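Local coordinates for protein arginine N-methyltransferase SFM1 (Saccharomyces cerevisiae, PDB 5C74), which monomethylates an arginine of ribosomal protein S3, using S-adenosyl-L-methionine as the methyl donor, at residues Glu19-Val27 with Thr139-Gln148; Phe157-Pro166 with Glu177-Asp185. All coordinates share one frame; numbering follows the deposited sequence.

After strand 2-6 the chain enters helix 14-27, where contact 1 closes a long loop by bringing residues 19-27 against residues 139-148, the N-cap and first turns of helix 140-151, with 111 residues between them that carry most of the parallel sheet. Contact 2 opens only after contact 1 has closed: residues 157-166 pair with 177-185, ten residues later, so the two lie in series and neither nest nor cross. Contact 1 joins two helices beside the parallel sheet, whereas contact 2 builds part of a small antiparallel sheet. They meet through helix 140-151, where Thr-142 packs on Tyr-182 and Thr-146 on Val-183 and Phe-162. Both also meet tag residues of the second subunit.

Contact 1. Residues Glu19-Val27 with Thr139-Gln148; sequences EYSQILREV and TTDTAIRTTQ
The carboxylate of Glu-26 stacks over one face of the Arg-145 guanidinium, their planes 16° apart, while a water at the edge accepts from Arg-145 NE (2.7 Å). OE1 of Glu-26 lies 4.0 Å from NH2 of Arg-145 but well out of the guanidinium plane, so charge attracts without an N-H pointing at it. The stack edges a nearly parallel helix pair (19°) beside the parallel sheet of this SPOUT-family protein. Branched aliphatics suit the seam, buried at Ile-23 and Ile-144: Ile-23 CG2 meets Ile-144 CD1 at 3.6 Å, and Val-27 CG1 rests on Ile-144 CG2. The N-cap of helix 140-151, Thr-139, donates through OG1 to Asp-141 OD1 (2.7 Å), which comes within 3.5 Å of Glu-19 OE2. This gathering of acids, joined by the tag residue Glu-206 of the second subunit, is probably eased by the helix N terminus. A water donates to Glu-19 OE1 (2.7 Å) and accepts from Thr-140 N; an alanine in place of Glu-19 would probably cost that water its acceptor and open a gap beside Thr-139. With CG anti to N (chi1 -174°), Glu-26 reaches Arg-145; another water donates to its OE1 and, at 2.9 Å, to Asp-141 O.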
loop_
_atom_site.group_PDB
_atom_site.type_symbol
_atom_site.label_atom_id
_atom_site.label_comp_id
_atom_site.label_asym_id
_atom_site.label_seq_id
_atom_site.Cartn_x
_atom_site.Cartn_y
_atom_site.Cartn_z
ATOM N N GLU A 19 7.693 -7.403 1.276
ATOM C CA GLU A 19 8.724 -7.196 2.304
ATOM C C GLU A 19 8.319 -7.776 3.644
ATOM O O GLU A 19 9.117 -8.473 4.288
ATOM C CB GLU A 19 9.057 -5.714 2.454
ATOM C CG GLU A 19 9.774 -5.186 1.210
ATOM C CD GLU A 19 10.511 -3.865 1.423
ATOM O OE1 GLU A 19 10.327 -3.211 2.485
ATOM O OE2 GLU A 19 11.291 -3.500 0.512
ATOM N N TYR A 20 7.093 -7.501 4.075
ATOM C CA TYR A 20 6.617 -8.083 5.340
ATOM C C TYR A 20 6.599 -9.611 5.291
ATOM O O TYR A 20 6.924 -10.266 6.284
ATOM C CB TYR A 20 5.216 -7.567 5.690
ATOM C CG TYR A 20 5.169 -6.117 6.129
ATOM C CD1 TYR A 20 6.335 -5.371 6.330
ATOM C CD2 TYR A 20 3.950 -5.493 6.367
ATOM C CE1 TYR A 20 6.264 -4.044 6.732
ATOM C CE2 TYR A 20 3.878 -4.181 6.761
ATOM C CZ TYR A 20 5.022 -3.462 6.955
ATOM O OH TYR A 20 4.893 -2.156 7.356
ATOM N N SER A 21 6.204 -10.180 4.149
ATOM C CA SER A 21 6.180 -11.627 4.000
ATOM C C SER A 21 7.577 -12.196 4.172
ATOM O O SER A 21 7.750 -13.229 4.812
ATOM C CB SER A 21 5.629 -12.044 2.633
ATOM O OG SER A 21 4.286 -11.624 2.491
ATOM N N GLN A 22 8.569 -11.528 3.580
ATOM C CA GLN A 22 9.950 -11.991 3.678
ATOM C C GLN A 22 10.426 -11.928 5.127
ATOM O O GLN A 22 11.087 -12.850 5.624
ATOM C CB GLN A 22 10.865 -11.155 2.775
ATOM C CG GLN A 22 12.325 -11.603 2.787
ATOM C CD GLN A 22 12.612 -12.703 1.799
ATOM O OE1 GLN A 22 11.703 -13.403 1.329
ATOM N NE2 GLN A 22 13.891 -12.858 1.455
ATOM N N ILE A 23 10.075 -10.847 5.815
ATOM C CA ILE A 23 10.435 -10.708 7.240
ATOM C C ILE A 23 9.837 -11.838 8.084
ATOM O O ILE A 23 10.540 -12.472 8.886
ATOM C CB ILE A 23 9.990 -9.327 7.780
ATOM C CG1 ILE A 23 10.842 -8.230 7.112
ATOM C CG2 ILE A 23 10.098 -9.260 9.299
ATOM C CD1 ILE A 23 10.268 -6.798 7.217
ATOM N N LEU A 24 8.553 -12.113 7.881
ATOM C CA LEU A 24 7.882 -13.189 8.602
ATOM C C LEU A 24 8.525 -14.543 8.334
ATOM O O LEU A 24 8.670 -15.354 9.245
ATOM C CB LEU A 24 6.388 -13.226 8.242
ATOM C CG LEU A 24 5.565 -12.055 8.780
ATOM C CD1 LEU A 24 4.233 -11.906 8.019
ATOM C CD2 LEU A 24 5.293 -12.249 10.276
ATOM N N ARG A 25 8.915 -14.797 7.089
ATOM C CA ARG A 25 9.544 -16.070 6.766
ATOM C C ARG A 25 10.910 -16.159 7.441
ATOM O O ARG A 25 11.336 -17.243 7.842
ATOM C CB ARG A 25 9.681 -16.258 5.246
ATOM C CG ARG A 25 8.361 -16.688 4.573
ATOM C CD ARG A 25 8.532 -17.003 3.092
ATOM N NE ARG A 25 8.998 -15.838 2.358
ATOM C CZ ARG A 25 8.229 -15.064 1.598
ATOM N NH1 ARG A 25 6.943 -15.337 1.435
ATOM N NH2 ARG A 25 8.762 -14.019 0.988
ATOM N N GLU A 26 11.586 -15.020 7.570
ATOM C CA GLU A 26 12.911 -15.015 8.176
ATOM C C GLU A 26 12.880 -15.123 9.703
ATOM O O GLU A 26 13.528 -16.003 10.275
ATOM C CB GLU A 26 13.696 -13.761 7.789
ATOM C CG GLU A 26 15.141 -13.830 8.293
ATOM C CD GLU A 26 15.930 -12.541 8.078
ATOM O OE1 GLU A 26 15.437 -11.620 7.401
ATOM O OE2 GLU A 26 17.052 -12.448 8.600
ATOM N N VAL A 27 12.138 -14.247 10.372
ATOM C CA VAL A 27 12.241 -14.190 11.840
ATOM C C VAL A 27 11.088 -14.883 12.552
ATOM O O VAL A 27 11.179 -15.197 13.749
ATOM C CB VAL A 27 12.349 -12.738 12.342
ATOM C CG1 VAL A 27 13.558 -12.023 11.675
ATOM C CG2 VAL A 27 11.068 -11.963 12.083
ATOM N N THR A 139 16.028 -1.123 2.876
ATOM C CA THR A 139 14.647 -1.568 2.980
ATOM C C THR A 139 14.448 -2.203 4.352
ATOM O O THR A 139 15.401 -2.632 5.021
ATOM C CB THR A 139 14.244 -2.589 1.878
ATOM O OG1 THR A 139 14.995 -3.805 2.038
ATOM C CG2 THR A 139 14.491 -2.005 0.460
ATOM N N THR A 140 13.198 -2.267 4.782
ATOM C CA THR A 140 12.939 -2.781 6.110
ATOM C C THR A 140 13.378 -4.238 6.256
ATOM O O THR A 140 13.966 -4.615 7.274
ATOM C CB THR A 140 11.470 -2.649 6.453
ATOM O OG1 THR A 140 11.091 -1.290 6.247
ATOM C CG2 THR A 140 11.253 -3.021 7.919
ATOM N N ASP A 141 13.112 -5.062 5.248
ATOM C CA ASP A 141 13.529 -6.464 5.342
ATOM C C ASP A 141 15.051 -6.607 5.369
ATOM O O ASP A 141 15.578 -7.494 6.041
ATOM C CB ASP A 141 12.951 -7.287 4.200
ATOM C CG ASP A 141 13.439 -6.827 2.858
ATOM O OD1 ASP A 141 13.109 -5.684 2.482
ATOM O OD2 ASP A 141 14.140 -7.609 2.181
ATOM N N THR A 142 15.755 -5.732 4.658
ATOM C CA THR A 142 17.225 -5.740 4.689
ATOM C C THR A 142 17.739 -5.320 6.080
ATOM O O THR A 142 18.693 -5.914 6.617
ATOM C CB THR A 142 17.828 -4.800 3.629
ATOM O OG1 THR A 142 17.534 -5.301 2.318
ATOM C CG2 THR A 142 19.345 -4.742 3.799
ATOM N N ALA A 143 17.099 -4.305 6.659
ATOM C CA ALA A 143 17.493 -3.807 7.975
ATOM C C ALA A 143 17.324 -4.904 9.016
ATOM O O ALA A 143 18.167 -5.063 9.903
ATOM C CB ALA A 143 16.680 -2.578 8.371
ATOM N N ILE A 144 16.232 -5.652 8.904
ATOM C CA ILE A 144 15.979 -6.744 9.828
ATOM C C ILE A 144 16.982 -7.870 9.596
ATOM O O ILE A 144 17.512 -8.420 10.556
ATOM C CB ILE A 144 14.528 -7.244 9.716
ATOM C CG1 ILE A 144 13.610 -6.149 10.282
ATOM C CG2 ILE A 144 14.349 -8.587 10.476
ATOM C CD1 ILE A 144 12.143 -6.485 10.302
ATOM N N ARG A 145 17.294 -8.185 8.337
ATOM C CA ARG A 145 18.317 -9.209 8.095
ATOM C C ARG A 145 19.648 -8.772 8.702
ATOM O O ARG A 145 20.362 -9.566 9.318
ATOM C CB ARG A 145 18.501 -9.487 6.597
ATOM C CG ARG A 145 19.628 -10.459 6.299
ATOM C CD ARG A 145 19.600 -10.901 4.843
ATOM N NE ARG A 145 18.444 -11.740 4.604
ATOM C CZ ARG A 145 18.439 -13.048 4.829
ATOM N NH1 ARG A 145 19.542 -13.652 5.266
ATOM N NH2 ARG A 145 17.346 -13.750 4.603
ATOM N N THR A 146 19.979 -7.505 8.513
ATOM C CA THR A 146 21.226 -6.967 9.019
ATOM C C THR A 146 21.264 -7.051 10.532
ATOM O O THR A 146 22.278 -7.435 11.112
ATOM C CB THR A 146 21.432 -5.512 8.575
ATOM O OG1 THR A 146 21.529 -5.461 7.139
ATOM C CG2 THR A 146 22.710 -4.946 9.198
ATOM N N THR A 147 20.153 -6.714 11.167
ATOM C CA THR A 147 20.098 -6.761 12.623
ATOM C C THR A 147 20.285 -8.194 13.138
ATOM O O THR A 147 20.956 -8.424 14.158
ATOM C CB THR A 147 18.776 -6.163 13.128
ATOM O OG1 THR A 147 18.741 -4.771 12.782
ATOM C CG2 THR A 147 18.689 -6.317 14.660
ATOM N N GLN A 148 19.704 -9.159 12.431
ATOM C CA GLN A 148 19.870 -10.564 12.791
ATOM C C GLN A 148 21.338 -10.984 12.704
ATOM O O GLN A 148 21.856 -11.689 13.575
ATOM C CB GLN A 148 19.008 -11.455 11.889
ATOM C CG GLN A 148 17.523 -11.302 12.134
ATOM C CD GLN A 148 17.076 -12.073 13.358
ATOM O OE1 GLN A 148 16.870 -11.500 14.427
ATOM N NE2 GLN A 148 16.939 -13.381 13.210
HETATM O O HOH W 1 11.276 -0.715 2.905
HETATM O O HOH W 2 8.435 -2.383 4.743
HETATM O O HOH W 3 15.883 -11.459 3.899
HETATM O O HOH W 4 14.127 -10.015 6.063
#

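Contact 2. Residues Phe157-Pro166 with Glu177-Asp185; sequences FEDIKFIDYP and EMPFRYVLD
Arg-181 grips Asp-164 side-on in a salt bridge, the side chains alongside and pointing the same way: NE donates to the syn lone pair of OD1 (2.7 Å) and NH2 to OD2 (3.1 Å), both oxygens near the guanidinium plane. The short acid suits a site where the arginine does the reaching, its chain extended and then bent at chi3 (-73°). The aliphatic part of Arg-181 is used too: its CD sits 3.9 Å from the Phe-162 ring centroid, a CH-pi contact over one face, with Ile-160 CG2 over the opposite face. At the edge of the Phe-157 ring lies NH1 of Arg-181.

These groups are positioned by an antiparallel ladder in which Ile-163 N bonds Tyr-182 O and Tyr-182 N bonds Ile-163 O, both at 2.9 Å, flanked by the non-hydrogen-bonded pairs of Phe-162 with Val-183 and Asp-164 with Arg-181. Beyond it Pro-179 centres an inverse gamma turn, on which the flat Tyr-165 ring can lie: Pro-179 CA is 3.4 Å from the ring centroid, a CH-pi contact over the face. The rigid Pro-166 ring packs its CG against Tyr-182 CD1, also at 3.4 Å.

Strand 162-169 is the middle of a three-stranded sheet, with 174-177 on its other side. Glu-177 OE1 is hydrogen-bonded to the tag residue His-209 of the second subunit, and at Glu-177 the sheet runs on into that chain, while Ile-160 packs on Leu-149 of helix 140-151.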
loop_
_atom_site.group_PDB
_atom_site.type_symbol
_atom_site.label_atom_id
_atom_site.label_comp_id
_atom_site.label_asym_id
_atom_site.label_seq_id
_atom_site.Cartn_x
_atom_site.Cartn_y
_atom_site.Cartn_z
ATOM N N PHE A 157 28.874 -5.078 11.798
ATOM C CA PHE A 157 28.390 -4.418 10.584
ATOM C C PHE A 157 29.468 -4.340 9.495
ATOM O O PHE A 157 29.200 -4.628 8.328
ATOM C CB PHE A 157 27.870 -3.012 10.914
ATOM C CG PHE A 157 27.165 -2.339 9.764
ATOM C CD1 PHE A 157 27.875 -1.610 8.828
ATOM C CD2 PHE A 157 25.790 -2.442 9.619
ATOM C CE1 PHE A 157 27.226 -0.998 7.763
ATOM C CE2 PHE A 157 25.128 -1.824 8.550
ATOM C CZ PHE A 157 25.849 -1.108 7.627
ATOM N N GLU A 158 30.694 -3.985 9.882
ATOM C CA GLU A 158 31.775 -3.802 8.913
ATOM C C GLU A 158 32.206 -5.107 8.234
ATOM O O GLU A 158 32.940 -5.082 7.247
ATOM C CB GLU A 158 32.988 -3.137 9.582
ATOM C CG GLU A 158 33.553 -3.898 10.773
ATOM C CD GLU A 158 32.904 -3.525 12.112
ATOM O OE1 GLU A 158 31.762 -3.004 12.129
ATOM O OE2 GLU A 158 33.559 -3.744 13.157
ATOM N N ASP A 159 31.750 -6.241 8.758
ATOM C CA ASP A 159 32.074 -7.549 8.184
ATOM C C ASP A 159 30.954 -8.152 7.333
ATOM O O ASP A 159 31.128 -9.213 6.728
ATOM C CB ASP A 159 32.427 -8.536 9.286
ATOM C CG ASP A 159 33.731 -8.192 9.974
ATOM O OD1 ASP A 159 34.575 -7.532 9.339
ATOM O OD2 ASP A 159 33.897 -8.575 11.145
ATOM N N ILE A 160 29.798 -7.500 7.312
ATOM C CA ILE A 160 28.720 -7.944 6.436
ATOM C C ILE A 160 29.009 -7.498 5.007
ATOM O O ILE A 160 29.481 -6.384 4.781
ATOM C CB ILE A 160 27.358 -7.418 6.924
ATOM C CG1 ILE A 160 27.084 -7.966 8.332
ATOM C CG2 ILE A 160 26.216 -7.823 5.955
ATOM C CD1 ILE A 160 25.940 -7.259 9.071
ATOM N N LYS A 161 28.769 -8.391 4.056
ATOM C CA LYS A 161 28.946 -8.067 2.645
ATOM C C LYS A 161 27.671 -7.433 2.074
ATOM O O LYS A 161 26.629 -8.086 1.993
ATOM C CB LYS A 161 29.333 -9.321 1.863
ATOM C CG LYS A 161 30.727 -9.863 2.248
ATOM C CD LYS A 161 31.129 -11.031 1.365
ATOM C CE LYS A 161 32.485 -11.593 1.788
ATOM N NZ LYS A 161 33.457 -10.495 2.060
ATOM N N PHE A 162 27.771 -6.158 1.696
ATOM C CA PHE A 162 26.643 -5.413 1.121
ATOM C C PHE A 162 26.877 -5.067 -0.346
ATOM O O PHE A 162 28.005 -5.140 -0.837
ATOM C CB PHE A 162 26.390 -4.100 1.877
ATOM C CG PHE A 162 26.027 -4.259 3.331
ATOM C CD1 PHE A 162 24.760 -4.702 3.712
ATOM C CD2 PHE A 162 26.938 -3.893 4.318
ATOM C CE1 PHE A 162 24.421 -4.812 5.048
ATOM C CE2 PHE A 162 26.620 -3.995 5.651
ATOM C CZ PHE A 162 25.354 -4.458 6.036
ATOM N N ILE A 163 25.806 -4.674 -1.037
ATOM C CA ILE A 163 25.921 -3.969 -2.308
ATOM C C ILE A 163 25.078 -2.702 -2.186
ATOM O O ILE A 163 23.963 -2.739 -1.676
ATOM C CB ILE A 163 25.460 -4.818 -3.525
ATOM C CG1 ILE A 163 25.639 -4.032 -4.831
ATOM C CG2 ILE A 163 24.007 -5.297 -3.386
ATOM C CD1 ILE A 163 25.564 -4.895 -6.078
ATOM N N ASP A 164 25.621 -1.580 -2.632
ATOM C CA ASP A 164 24.918 -0.309 -2.547
ATOM C C ASP A 164 24.316 0.048 -3.893
ATOM O O ASP A 164 25.013 0.025 -4.913
ATOM C CB ASP A 164 25.873 0.806 -2.103
ATOM C CG ASP A 164 26.315 0.659 -0.661
ATOM O OD1 ASP A 164 25.627 -0.050 0.112
ATOM O OD2 ASP A 164 27.352 1.260 -0.305
ATOM N N TYR A 165 23.037 0.403 -3.892
ATOM C CA TYR A 165 22.364 0.847 -5.100
ATOM C C TYR A 165 22.493 -0.142 -6.262
ATOM O O TYR A 165 22.950 0.225 -7.343
ATOM C CB TYR A 165 22.910 2.211 -5.514
ATOM C CG TYR A 165 22.317 3.365 -4.738
ATOM C CD1 TYR A 165 22.443 3.443 -3.356
ATOM C CD2 TYR A 165 21.650 4.387 -5.394
ATOM C CE1 TYR A 165 21.908 4.501 -2.647
ATOM C CE2 TYR A 165 21.108 5.445 -4.692
ATOM C CZ TYR A 165 21.243 5.502 -3.322
ATOM O OH TYR A 165 20.698 6.569 -2.641
ATOM N N PRO A 166 22.082 -1.403 -6.047
ATOM C CA PRO A 166 22.183 -2.357 -7.151
ATOM C C PRO A 166 21.330 -1.927 -8.325
ATOM O O PRO A 166 20.295 -1.290 -8.134
ATOM C CB PRO A 166 21.637 -3.643 -6.557
ATOM C CG PRO A 166 20.675 -3.172 -5.491
ATOM C CD PRO A 166 21.377 -1.980 -4.892
ATOM N N GLU A 177 17.482 1.027 -10.966
ATOM C CA GLU A 177 18.319 1.113 -9.774
ATOM C C GLU A 177 17.457 1.226 -8.531
ATOM O O GLU A 177 16.532 2.048 -8.497
ATOM C CB GLU A 177 19.263 2.311 -9.867
ATOM C CG GLU A 177 19.988 2.649 -8.558
ATOM C CD GLU A 177 20.815 3.920 -8.706
ATOM O OE1 GLU A 177 20.239 5.020 -8.630
ATOM O OE2 GLU A 177 22.033 3.821 -8.929
ATOM N N MET A 178 17.734 0.369 -7.542
ATOM C CA MET A 178 17.109 0.417 -6.211
ATOM C C MET A 178 18.073 1.113 -5.263
ATOM O O MET A 178 19.141 0.579 -4.957
ATOM C CB MET A 178 16.762 -0.989 -5.688
ATOM C CG MET A 178 15.756 -1.745 -6.566
ATOM S SD MET A 178 14.161 -0.905 -6.907
ATOM C CE MET A 178 13.504 -0.746 -5.259
ATOM N N PRO A 179 17.708 2.321 -4.809
ATOM C CA PRO A 179 18.627 3.203 -4.091
ATOM C C PRO A 179 18.764 2.851 -2.626
ATOM O O PRO A 179 18.504 3.698 -1.774
ATOM C CB PRO A 179 17.971 4.581 -4.254
ATOM C CG PRO A 179 16.505 4.264 -4.318
ATOM C CD PRO A 179 16.429 2.997 -5.126
ATOM N N PHE A 180 19.175 1.616 -2.353
ATOM C CA PHE A 180 19.307 1.110 -0.999
ATOM C C PHE A 180 20.553 0.276 -0.900
ATOM O O PHE A 180 21.108 -0.155 -1.910
ATOM C CB PHE A 180 18.095 0.261 -0.604
ATOM C CG PHE A 180 16.806 0.999 -0.701
ATOM C CD1 PHE A 180 16.384 1.808 0.346
ATOM C CD2 PHE A 180 16.025 0.904 -1.837
ATOM C CE1 PHE A 180 15.188 2.519 0.253
ATOM C CE2 PHE A 180 14.839 1.611 -1.935
ATOM C CZ PHE A 180 14.423 2.419 -0.888
ATOM N N ARG A 181 20.973 0.039 0.334
ATOM C CA ARG A 181 22.042 -0.888 0.601
ATOM C C ARG A 181 21.398 -2.240 0.873
ATOM O O ARG A 181 20.485 -2.325 1.698
ATOM C CB ARG A 181 22.863 -0.410 1.802
ATOM C CG ARG A 181 23.812 -1.454 2.371
ATOM C CD ARG A 181 24.717 -0.810 3.431
ATOM N NE ARG A 181 25.727 0.043 2.813
ATOM C CZ ARG A 181 26.463 0.947 3.458
ATOM N NH1 ARG A 181 26.294 1.164 4.762
ATOM N NH2 ARG A 181 27.364 1.653 2.779
ATOM N N TYR A 182 21.856 -3.282 0.172
ATOM C CA TYR A 182 21.308 -4.631 0.348
ATOM C C TYR A 182 22.368 -5.612 0.843
ATOM O O TYR A 182 23.551 -5.450 0.554
ATOM C CB TYR A 182 20.731 -5.170 -0.964
ATOM C CG TYR A 182 19.492 -4.466 -1.468
ATOM C CD1 TYR A 182 19.596 -3.305 -2.224
ATOM C CD2 TYR A 182 18.220 -4.971 -1.209
ATOM C CE1 TYR A 182 18.460 -2.653 -2.711
ATOM C CE2 TYR A 182 17.076 -4.328 -1.696
ATOM C CZ TYR A 182 17.209 -3.171 -2.442
ATOM O OH TYR A 182 16.087 -2.526 -2.929
ATOM N N VAL A 183 21.936 -6.647 1.554
ATOM C CA VAL A 183 22.842 -7.729 1.949
ATOM C C VAL A 183 23.042 -8.647 0.750
ATOM O O VAL A 183 22.084 -8.945 0.037
ATOM C CB VAL A 183 22.269 -8.547 3.143
ATOM C CG1 VAL A 183 23.162 -9.752 3.461
ATOM C CG2 VAL A 183 22.107 -7.646 4.369
ATOM N N LEU A 184 24.278 -9.087 0.527
ATOM C CA LEU A 184 24.572 -10.023 -0.546
ATOM C C LEU A 184 24.359 -11.471 -0.127
ATOM O O LEU A 184 24.675 -11.843 1.011
ATOM C CB LEU A 184 26.010 -9.847 -1.008
ATOM C CG LEU A 184 26.252 -8.570 -1.813
ATOM C CD1 LEU A 184 27.734 -8.410 -2.078
ATOM C CD2 LEU A 184 25.463 -8.624 -3.133
ATOM N N ASP A 185 23.860 -12.290 -1.048
ATOM C CA ASP A 185 23.860 -13.732 -0.826
ATOM C C ASP A 185 25.233 -14.286 -1.194
ATOM O O ASP A 185 26.139 -13.534 -1.565
ATOM C CB ASP A 185 22.725 -14.437 -1.600
ATOM C CG ASP A 185 22.872 -14.371 -3.133
ATOM O OD1 ASP A 185 23.976 -14.145 -3.673
ATOM O OD2 ASP A 185 21.838 -14.583 -3.807
HETATM O O HOH W 5 26.530 -10.811 3.054
HETATM O O HOH W 6 23.256 1.537 -9.742
#